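Tubulin-like protein CetZ1 (Haloferax volcanii, PDB 4B46) binds GTP, belongs to the tubulin/FtsZ superfamily, and controls archaeal cell shape, being essential for the rod-shaped cells needed for efficient swimming. Local coordinates at residues S212-T222 against V327-P335; T264-V275 against E304-G314. All coordinates share one frame; numbering follows the deposited sequence.

Contact 1 of 2, residues S212-T222 against V327-P335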
loop_
_atom_site.group_PDB
_atom_site.type_symbol
_atom_site.label_atom_id
_atom_site.label_comp_id
_atom_site.label_asym_id
_atom_site.label_seq_id
_atom_site.Cartn_x
_atom_site.Cartn_y
_atom_site.Cartn_z
ATOM N N SER A 212 17.978 -12.657 12.671
ATOM C CA SER A 212 16.622 -13.161 12.843
ATOM C C SER A 212 15.679 -12.643 11.750
ATOM O O SER A 212 15.766 -11.490 11.331
ATOM C CB SER A 212 16.087 -12.807 14.232
ATOM O OG SER A 212 14.885 -13.505 14.507
ATOM N N VAL A 213 14.780 -13.515 11.305
ATOM C CA VAL A 213 13.907 -13.243 10.172
ATOM C C VAL A 213 12.647 -12.496 10.601
ATOM O O VAL A 213 12.067 -12.793 11.642
ATOM C CB VAL A 213 13.528 -14.563 9.453
ATOM C CG1 VAL A 213 12.566 -14.309 8.292
ATOM C CG2 VAL A 213 14.782 -15.276 8.967
ATOM N N VAL A 214 12.243 -11.512 9.802
ATOM C CA VAL A 214 11.030 -10.757 10.071
ATOM C C VAL A 214 9.823 -11.644 9.833
ATOM O O VAL A 214 9.665 -12.200 8.747
ATOM C CB VAL A 214 10.891 -9.529 9.132
ATOM C CG1 VAL A 214 9.511 -8.886 9.279
ATOM C CG2 VAL A 214 11.978 -8.513 9.400
ATOM N N ASP A 215 8.960 -11.769 10.834
ATOM C CA ASP A 215 7.723 -12.515 10.634
ATOM C C ASP A 215 6.525 -11.573 10.538
ATOM O O ASP A 215 6.648 -10.377 10.794
ATOM C CB ASP A 215 7.531 -13.587 11.717
ATOM C CG ASP A 215 7.595 -13.028 13.118
ATOM O OD1 ASP A 215 7.065 -11.926 13.360
ATOM O OD2 ASP A 215 8.179 -13.697 13.990
ATOM N N SER A 216 5.376 -12.119 10.156
ATOM C CA SER A 216 4.151 -11.338 10.002
ATOM C C SER A 216 3.746 -10.624 11.291
ATOM O O SER A 216 3.206 -9.512 11.255
ATOM C CB SER A 216 3.006 -12.246 9.540
ATOM O OG SER A 216 3.429 -13.068 8.469
ATOM N N SER A 217 3.989 -11.280 12.423
ATOM C CA SER A 217 3.678 -10.696 13.719
ATOM C C SER A 217 4.326 -9.330 13.900
ATOM O O SER A 217 3.712 -8.398 14.423
ATOM C CB SER A 217 4.120 -11.630 14.846
ATOM O OG SER A 217 2.997 -12.012 15.615
ATOM N N GLU A 218 5.570 -9.213 13.460
ATOM C CA GLU A 218 6.295 -7.960 13.594
ATOM C C GLU A 218 5.686 -6.852 12.750
ATOM O O GLU A 218 5.689 -5.686 13.141
ATOM C CB GLU A 218 7.772 -8.154 13.241
ATOM C CG GLU A 218 8.516 -9.011 14.254
ATOM C CD GLU A 218 10.002 -9.022 14.013
ATOM O OE1 GLU A 218 10.458 -9.818 13.169
ATOM O OE2 GLU A 218 10.715 -8.232 14.666
ATOM N N ILE A 219 5.176 -7.216 11.582
ATOM C CA ILE A 219 4.534 -6.243 10.713
ATOM C C ILE A 219 3.200 -5.836 11.311
ATOM O O ILE A 219 2.883 -4.648 11.407
ATOM C CB ILE A 219 4.318 -6.806 9.299
ATOM C CG1 ILE A 219 5.670 -7.019 8.616
ATOM C CG2 ILE A 219 3.424 -5.870 8.472
ATOM C CD1 ILE A 219 5.578 -7.793 7.319
ATOM N N ILE A 220 2.423 -6.832 11.727
ATOM C CA ILE A 220 1.112 -6.578 12.306
ATOM C C ILE A 220 1.235 -5.703 13.556
ATOM O O ILE A 220 0.489 -4.737 13.740
ATOM C CB ILE A 220 0.396 -7.917 12.613
ATOM C CG1 ILE A 220 0.012 -8.590 11.292
ATOM C CG2 ILE A 220 -0.823 -7.708 13.503
ATOM C CD1 ILE A 220 -0.469 -10.006 11.443
ATOM N N ASN A 221 2.207 -6.028 14.400
ATOM C CA ASN A 221 2.425 -5.269 15.626
ATOM C C ASN A 221 2.951 -3.847 15.370
ATOM O O ASN A 221 2.659 -2.920 16.126
ATOM C CB ASN A 221 3.330 -6.055 16.579
ATOM C CG ASN A 221 2.610 -7.230 17.209
ATOM O OD1 ASN A 221 1.385 -7.293 17.176
ATOM N ND2 ASN A 221 3.358 -8.156 17.791
ATOM N N THR A 222 3.702 -3.672 14.290
ATOM C CA THR A 222 4.134 -2.333 13.895
ATOM C C THR A 222 2.948 -1.471 13.451
ATOM O O THR A 222 2.904 -0.265 13.724
ATOM C CB THR A 222 5.214 -2.391 12.792
ATOM O OG1 THR A 222 6.348 -3.111 13.278
ATOM C CG2 THR A 222 5.678 -0.970 12.390
ATOM N N VAL A 327 11.220 0.103 17.989
ATOM C CA VAL A 327 11.872 -0.074 16.699
ATOM C C VAL A 327 12.242 -1.530 16.512
ATOM O O VAL A 327 13.125 -2.048 17.202
ATOM C CB VAL A 327 13.142 0.793 16.531
ATOM C CG1 VAL A 327 13.764 0.537 15.151
ATOM C CG2 VAL A 327 12.824 2.283 16.707
ATOM N N ARG A 328 11.552 -2.186 15.587
ATOM C CA ARG A 328 11.802 -3.583 15.308
ATOM C C ARG A 328 12.686 -3.655 14.078
ATOM O O ARG A 328 12.721 -2.724 13.277
ATOM C CB ARG A 328 10.486 -4.336 15.073
ATOM C CG ARG A 328 9.546 -4.373 16.275
ATOM C CD ARG A 328 8.146 -4.868 15.862
ATOM N NE ARG A 328 7.346 -5.278 17.015
ATOM C CZ ARG A 328 6.653 -4.437 17.775
ATOM N NH1 ARG A 328 6.657 -3.137 17.509
ATOM N NH2 ARG A 328 5.960 -4.892 18.808
ATOM N N GLY A 329 13.411 -4.757 13.933
ATOM C CA GLY A 329 14.263 -4.932 12.779
ATOM C C GLY A 329 14.599 -6.384 12.532
ATOM O O GLY A 329 14.802 -7.150 13.472
ATOM N N GLY A 330 14.653 -6.766 11.262
ATOM C CA GLY A 330 15.087 -8.098 10.891
ATOM C C GLY A 330 15.390 -8.170 9.415
ATOM O O GLY A 330 15.397 -7.146 8.726
ATOM N N ASP A 331 15.642 -9.374 8.911
ATOM C CA ASP A 331 15.876 -9.510 7.478
ATOM C C ASP A 331 15.044 -10.564 6.762
ATOM O O ASP A 331 14.403 -11.410 7.388
ATOM C CB ASP A 331 17.363 -9.717 7.179
ATOM C CG ASP A 331 17.948 -10.882 7.923
ATOM O OD1 ASP A 331 17.246 -11.905 8.094
ATOM O OD2 ASP A 331 19.117 -10.766 8.335
ATOM N N TYR A 332 15.058 -10.480 5.435
ATOM C CA TYR A 332 14.510 -11.514 4.574
ATOM C C TYR A 332 15.662 -12.127 3.797
ATOM O O TYR A 332 16.066 -11.598 2.760
ATOM C CB TYR A 332 13.494 -10.932 3.588
ATOM C CG TYR A 332 12.148 -10.599 4.181
ATOM C CD1 TYR A 332 11.526 -11.461 5.078
ATOM C CD2 TYR A 332 11.486 -9.430 3.827
ATOM C CE1 TYR A 332 10.281 -11.159 5.619
ATOM C CE2 TYR A 332 10.245 -9.116 4.367
ATOM C CZ TYR A 332 9.648 -9.983 5.260
ATOM O OH TYR A 332 8.414 -9.674 5.781
ATOM N N PRO A 333 16.212 -13.233 4.304
ATOM C CA PRO A 333 17.288 -13.901 3.566
ATOM C C PRO A 333 16.772 -14.499 2.258
ATOM O O PRO A 333 15.836 -15.295 2.272
ATOM C CB PRO A 333 17.762 -14.994 4.536
ATOM C CG PRO A 333 16.648 -15.166 5.516
ATOM C CD PRO A 333 15.968 -13.839 5.624
ATOM N N ILE A 334 17.374 -14.100 1.142
ATOM C CA ILE A 334 16.953 -14.554 -0.180
ATOM C C ILE A 334 18.157 -15.034 -0.975
ATOM O O ILE A 334 18.853 -14.229 -1.591
ATOM C CB ILE A 334 16.273 -13.424 -0.977
ATOM C CG1 ILE A 334 15.071 -12.868 -0.215
ATOM C CG2 ILE A 334 15.842 -13.915 -2.358
ATOM C CD1 ILE A 334 14.400 -11.694 -0.912
ATOM N N PRO A 335 18.413 -16.352 -0.958
ATOM C CA PRO A 335 19.566 -16.898 -1.683
ATOM C C PRO A 335 19.455 -16.610 -3.179
ATOM O O PRO A 335 18.355 -16.674 -3.737
ATOM C CB PRO A 335 19.468 -18.406 -1.415
ATOM C CG PRO A 335 18.647 -18.525 -0.168
ATOM C CD PRO A 335 17.663 -17.393 -0.237
HETATM O O HOH W 1 13.263 -9.531 13.543
HETATM O O HOH W 2 6.806 -8.211 17.751
HETATM O O HOH W 3 5.823 -7.547 19.428
HETATM O O HOH W 4 7.681 -1.642 15.155
#
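The guanidinium of R328 lies with one face over N221, whose CB sits 3.6 Å above its plane, nearest R328 NH2 and displaced toward the rim; three waters line the edge of the group in its plane. One accepts from R328 NE, another from R328 NH2, each also weakly from N221 ND2, and the third accepts from R328 NH1 at 3.0 Å and donates to T222 OG1. The salt bridge of NH1 to E326 and the in-plane waters probably help to fix the turn of the group. The arm stays extended from CG to NE, sliding past T222 in the opposite direction, which brings R328 CD to 3.6 Å from T222 OG1. That hydroxyl donates to E218 O at 2.7 Å, and the same carbonyl accepts T222 N. The Y332 ring is met obliquely: its CE1 is 3.4 Å from V214 O, while its hydroxyl, hydrogen-bonded to L197 O, touches V214 CG1 and I219 CD1 alike.

Near the Y332 end the backbones join through a single bridge, V213 with D331. D331 N donates to S212 O and V214 N to D331 O, both at 3.2 Å with N-H...O angles of 162° and 160°. V214 turns CG2 onto the backbone of G330, 3.4 Å from its C. A capping box of D215 and E218 then starts the helix, E218 N donating to D215 OD1 and D215 N returning a weak bond to E218 OE1.

Helix segment 216-222 runs roughly antiparallel to strand segment 327-333 (152°). The contact thus docks helix 216-223 and its lead-in loop on edge strand 326-333 of the C-terminal domain of this tubulin-like fold; I219, T222 and R328 all pack on L296 of adjoining strand 294-301.

Contact 2 of 2, residues T264-V275 against E304-G314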
loop_
_atom_site.group_PDB
_atom_site.type_symbol
_atom_site.label_atom_id
_atom_site.label_comp_id
_atom_site.label_asym_id
_atom_site.label_seq_id
_atom_site.Cartn_x
_atom_site.Cartn_y
_atom_site.Cartn_z
ATOM N N THR A 264 33.394 -8.356 7.730
ATOM C CA THR A 264 32.257 -8.108 8.606
ATOM C C THR A 264 31.920 -6.620 8.655
ATOM O O THR A 264 30.748 -6.243 8.664
ATOM C CB THR A 264 32.526 -8.631 10.030
ATOM O OG1 THR A 264 32.668 -10.055 9.994
ATOM C CG2 THR A 264 31.382 -8.269 10.967
ATOM N N ALA A 265 32.957 -5.785 8.682
ATOM C CA ALA A 265 32.783 -4.337 8.713
ATOM C C ALA A 265 32.132 -3.842 7.429
ATOM O O ALA A 265 31.268 -2.962 7.458
ATOM C CB ALA A 265 34.118 -3.644 8.924
ATOM N N HIS A 266 32.562 -4.409 6.305
ATOM C CA HIS A 266 31.997 -4.066 5.009
ATOM C C HIS A 266 30.497 -4.312 5.017
ATOM O O HIS A 266 29.709 -3.413 4.733
ATOM C CB HIS A 266 32.669 -4.876 3.900
ATOM C CG HIS A 266 33.353 -6.120 4.382
ATOM N ND1 HIS A 266 34.672 -6.136 4.781
ATOM C CD2 HIS A 266 32.903 -7.390 4.516
ATOM C CE1 HIS A 266 35.005 -7.363 5.146
ATOM N NE2 HIS A 266 33.952 -8.143 4.992
ATOM N N THR A 267 30.110 -5.532 5.364
ATOM C CA THR A 267 28.702 -5.890 5.468
ATOM C C THR A 267 27.919 -4.942 6.384
ATOM O O THR A 267 26.856 -4.442 6.007
ATOM C CB THR A 267 28.534 -7.348 5.939
ATOM O OG1 THR A 267 28.974 -8.228 4.901
ATOM C CG2 THR A 267 27.089 -7.649 6.251
ATOM N N THR A 268 28.459 -4.682 7.572
ATOM C CA THR A 268 27.778 -3.837 8.547
ATOM C C THR A 268 27.581 -2.422 8.010
ATOM O O THR A 268 26.469 -1.885 8.059
ATOM C CB THR A 268 28.520 -3.803 9.903
ATOM O OG1 THR A 268 28.619 -5.134 10.414
ATOM C CG2 THR A 268 27.759 -2.960 10.914
ATOM N N ASN A 269 28.647 -1.838 7.470
ATOM C CA ASN A 269 28.585 -0.481 6.924
ATOM C C ASN A 269 27.655 -0.333 5.713
ATOM O O ASN A 269 26.985 0.688 5.556
ATOM C CB ASN A 269 29.986 0.025 6.574
ATOM C CG ASN A 269 30.886 0.129 7.786
ATOM O OD1 ASN A 269 30.411 0.251 8.916
ATOM N ND2 ASN A 269 32.195 0.083 7.561
ATOM N N ARG A 270 27.628 -1.343 4.851
ATOM C CA ARG A 270 26.735 -1.327 3.698
ATOM C C ARG A 270 25.279 -1.299 4.160
ATOM O O ARG A 270 24.447 -0.571 3.614
ATOM C CB ARG A 270 26.985 -2.559 2.824
ATOM C CG ARG A 270 26.164 -2.595 1.543
ATOM C CD ARG A 270 25.883 -4.021 1.093
ATOM N NE ARG A 270 25.278 -4.798 2.171
ATOM C CZ ARG A 270 25.916 -5.738 2.862
ATOM N NH1 ARG A 270 27.177 -6.033 2.577
ATOM N NH2 ARG A 270 25.289 -6.385 3.833
ATOM N N ILE A 271 24.981 -2.100 5.177
ATOM C CA ILE A 271 23.645 -2.160 5.741
ATOM C C ILE A 271 23.241 -0.842 6.382
ATOM O O ILE A 271 22.150 -0.337 6.133
ATOM C CB ILE A 271 23.523 -3.284 6.783
ATOM C CG1 ILE A 271 23.498 -4.645 6.089
ATOM C CG2 ILE A 271 22.266 -3.100 7.626
ATOM C CD1 ILE A 271 23.424 -5.823 7.055
ATOM N N THR A 272 24.115 -0.282 7.213
ATOM C CA THR A 272 23.760 0.954 7.892
ATOM C C THR A 272 23.590 2.094 6.891
ATOM O O THR A 272 22.765 2.985 7.094
ATOM C CB THR A 272 24.775 1.334 8.984
ATOM O OG1 THR A 272 26.088 1.407 8.420
ATOM C CG2 THR A 272 24.766 0.299 10.078
ATOM N N SER A 273 24.364 2.050 5.807
ATOM C CA SER A 273 24.225 3.019 4.716
ATOM C C SER A 273 22.872 2.937 4.011
ATOM O O SER A 273 22.245 3.962 3.750
ATOM C CB SER A 273 25.357 2.861 3.695
ATOM O OG SER A 273 26.560 3.415 4.197
ATOM N N LEU A 274 22.432 1.723 3.682
ATOM C CA LEU A 274 21.110 1.536 3.092
ATOM C C LEU A 274 20.011 2.040 4.023
ATOM O O LEU A 274 19.029 2.632 3.573
ATOM C CB LEU A 274 20.851 0.064 2.784
ATOM C CG LEU A 274 21.363 -0.552 1.488
ATOM C CD1 LEU A 274 20.830 -1.969 1.402
ATOM C CD2 LEU A 274 20.941 0.266 0.262
ATOM N N VAL A 275 20.182 1.783 5.317
ATOM C CA VAL A 275 19.228 2.218 6.326
ATOM C C VAL A 275 19.100 3.741 6.295
ATOM O O VAL A 275 17.992 4.283 6.237
ATOM C CB VAL A 275 19.636 1.727 7.745
ATOM C CG1 VAL A 275 18.772 2.362 8.810
ATOM C CG2 VAL A 275 19.535 0.208 7.837
ATOM N N GLU A 304 24.591 -14.037 2.672
ATOM C CA GLU A 304 26.006 -13.719 2.849
ATOM C C GLU A 304 26.278 -12.213 2.922
ATOM O O GLU A 304 27.335 -11.795 3.396
ATOM C CB GLU A 304 26.865 -14.384 1.764
ATOM C CG GLU A 304 26.614 -13.887 0.344
ATOM C CD GLU A 304 25.483 -14.625 -0.361
ATOM O OE1 GLU A 304 24.698 -15.331 0.314
ATOM O OE2 GLU A 304 25.382 -14.495 -1.601
ATOM N N HIS A 305 25.325 -11.405 2.460
ATOM C CA HIS A 305 25.443 -9.951 2.562
ATOM C C HIS A 305 24.504 -9.360 3.610
ATOM O O HIS A 305 24.133 -8.193 3.531
ATOM C CB HIS A 305 25.193 -9.291 1.204
ATOM C CG HIS A 305 26.211 -9.646 0.166
ATOM N ND1 HIS A 305 25.953 -10.532 -0.857
ATOM C CD2 HIS A 305 27.491 -9.240 -0.003
ATOM C CE1 HIS A 305 27.028 -10.654 -1.614
ATOM N NE2 HIS A 305 27.976 -9.880 -1.119
ATOM N N LEU A 306 24.110 -10.177 4.583
ATOM C CA LEU A 306 23.290 -9.718 5.700
ATOM C C LEU A 306 23.974 -10.132 6.997
ATOM O O LEU A 306 24.601 -11.183 7.052
ATOM C CB LEU A 306 21.900 -10.357 5.649
ATOM C CG LEU A 306 20.992 -10.138 4.441
ATOM C CD1 LEU A 306 19.755 -11.047 4.517
ATOM C CD2 LEU A 306 20.571 -8.686 4.323
ATOM N N ASN A 307 23.872 -9.304 8.032
ATOM C CA ASN A 307 24.358 -9.692 9.356
ATOM C C ASN A 307 23.538 -9.056 10.473
ATOM O O ASN A 307 22.685 -8.207 10.207
ATOM C CB ASN A 307 25.873 -9.450 9.525
ATOM C CG ASN A 307 26.258 -7.972 9.582
ATOM O OD1 ASN A 307 25.415 -7.080 9.639
ATOM N ND2 ASN A 307 27.563 -7.717 9.577
ATOM N N ARG A 308 23.775 -9.476 11.712
ATOM C CA ARG A 308 22.982 -8.968 12.827
ATOM C C ARG A 308 23.416 -7.560 13.217
ATOM O O ARG A 308 22.592 -6.723 13.578
ATOM C CB ARG A 308 23.061 -9.899 14.043
ATOM C CG ARG A 308 22.130 -9.463 15.171
ATOM C CD ARG A 308 22.202 -10.348 16.412
ATOM N NE ARG A 308 21.122 -10.012 17.338
ATOM C CZ ARG A 308 21.223 -9.132 18.331
ATOM N NH1 ARG A 308 22.369 -8.499 18.549
ATOM N NH2 ARG A 308 20.176 -8.889 19.113
ATOM N N LYS A 309 24.714 -7.305 13.127
ATOM C CA LYS A 309 25.283 -6.049 13.594
ATOM C C LYS A 309 24.741 -4.839 12.834
ATOM O O LYS A 309 24.457 -3.802 13.429
ATOM C CB LYS A 309 26.809 -6.104 13.494
ATOM C CG LYS A 309 27.530 -4.954 14.176
ATOM C CD LYS A 309 29.019 -5.256 14.311
ATOM C CE LYS A 309 29.761 -4.099 14.954
ATOM N NZ LYS A 309 31.177 -4.448 15.262
ATOM N N GLY A 310 24.596 -4.974 11.520
ATOM C CA GLY A 310 24.111 -3.873 10.703
ATOM C C GLY A 310 22.698 -3.516 11.091
ATOM O O GLY A 310 22.343 -2.343 11.203
ATOM N N ILE A 311 21.902 -4.551 11.331
ATOM C CA ILE A 311 20.501 -4.393 11.684
ATOM C C ILE A 311 20.350 -3.764 13.060
ATOM O O ILE A 311 19.538 -2.855 13.248
ATOM C CB ILE A 311 19.762 -5.754 11.615
ATOM C CG1 ILE A 311 19.753 -6.261 10.167
ATOM C CG2 ILE A 311 18.350 -5.634 12.161
ATOM C CD1 ILE A 311 18.959 -7.528 9.946
ATOM N N GLU A 312 21.140 -4.241 14.018
ATOM C CA GLU A 312 21.133 -3.658 15.363
ATOM C C GLU A 312 21.555 -2.185 15.360
ATOM O O GLU A 312 20.871 -1.347 15.948
ATOM C CB GLU A 312 21.982 -4.481 16.334
ATOM C CG GLU A 312 21.337 -5.822 16.702
ATOM C CD GLU A 312 19.883 -5.666 17.152
ATOM O OE1 GLU A 312 19.655 -5.111 18.247
ATOM O OE2 GLU A 312 18.973 -6.096 16.410
ATOM N N ARG A 313 22.663 -1.866 14.694
ATOM C CA ARG A 313 23.058 -0.466 14.526
ATOM C C ARG A 313 21.973 0.311 13.791
ATOM O O ARG A 313 21.707 1.472 14.105
ATOM C CB ARG A 313 24.377 -0.342 13.761
ATOM C CG ARG A 313 25.617 -0.749 14.554
ATOM C CD ARG A 313 26.872 -0.490 13.743
ATOM N NE ARG A 313 28.080 -0.708 14.530
ATOM C CZ ARG A 313 29.311 -0.712 14.026
ATOM N NH1 ARG A 313 29.497 -0.521 12.726
ATOM N NH2 ARG A 313 30.354 -0.915 14.824
ATOM N N GLY A 314 21.338 -0.332 12.813
ATOM C CA GLY A 314 20.298 0.328 12.044
ATOM C C GLY A 314 19.100 0.703 12.903
ATOM O O GLY A 314 18.563 1.809 12.790
HETATM O O HOH W 5 28.115 1.007 10.422
#
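T268 OG1 accepts from N307 ND2 at 2.9 Å, with an N-H...O angle of 158° and the hydroxyl in the amide plane, and itself donates to T264 O at 3.0 Å. T268 N reaches T264 O as well, from the opposite face of the carbonyl plane. The other end of the amide, N307 OD1, caps helix 308-322 as its N-cap residue, accepting G310 N at 2.9 Å from above the carbonyl plane. A chi1 of 70° sets N307 CG between its backbone N and carbonyl carbon, and the amide can thus serve both helices at once. T267 CG2 lies 3.4 Å from N307 CG, and I271 CD1 packs 3.5 Å from N307 OD1.

Beyond the cap, helix segments 265-275 and 308-314 come within 7.9 Å, axis to axis, crossing at -35°, because G310 faces T268 and I271 without a side chain: the T268 and G310 CA atoms are 4.3 Å apart, and I271 CG2 rests on the G310 carbonyl. R313 crosses T268 CG2 at about a right angle, and a water accepting from its NH1 donates to N269 OD1 and also bonds T272 OG1.

Helix 308-322 connects parallel neighbours 294-301 and 326-333, a beta-alpha-beta crossover, and helix 265-280 lies beside it on the sheet, with I271 reaching L299, V275 reaching L297, and I311 packing on D331.

Contacts 1 and 2 have centres about 15 Å apart and meet through strand 326-333, which follows helix 308-322 in the chain. I311 of contact 2 places CD1 3.6 Å from D331 OD2 of contact 1 and CG2 3.8 Å from G329 C, and L306 CD1 comes within 3.8 Å of D331 CB. The side of the strand near G329 and D331 is therefore packed by residues of contact 2, while R328 turns toward segment 212-222. Both contacts belong to the C-terminal CetZ domain and lie away from the nucleotide pocket, which holds GDP; contact 1 lies about 17 Å and contact 2 about 27 Å, centre to centre, from the middle of the chain.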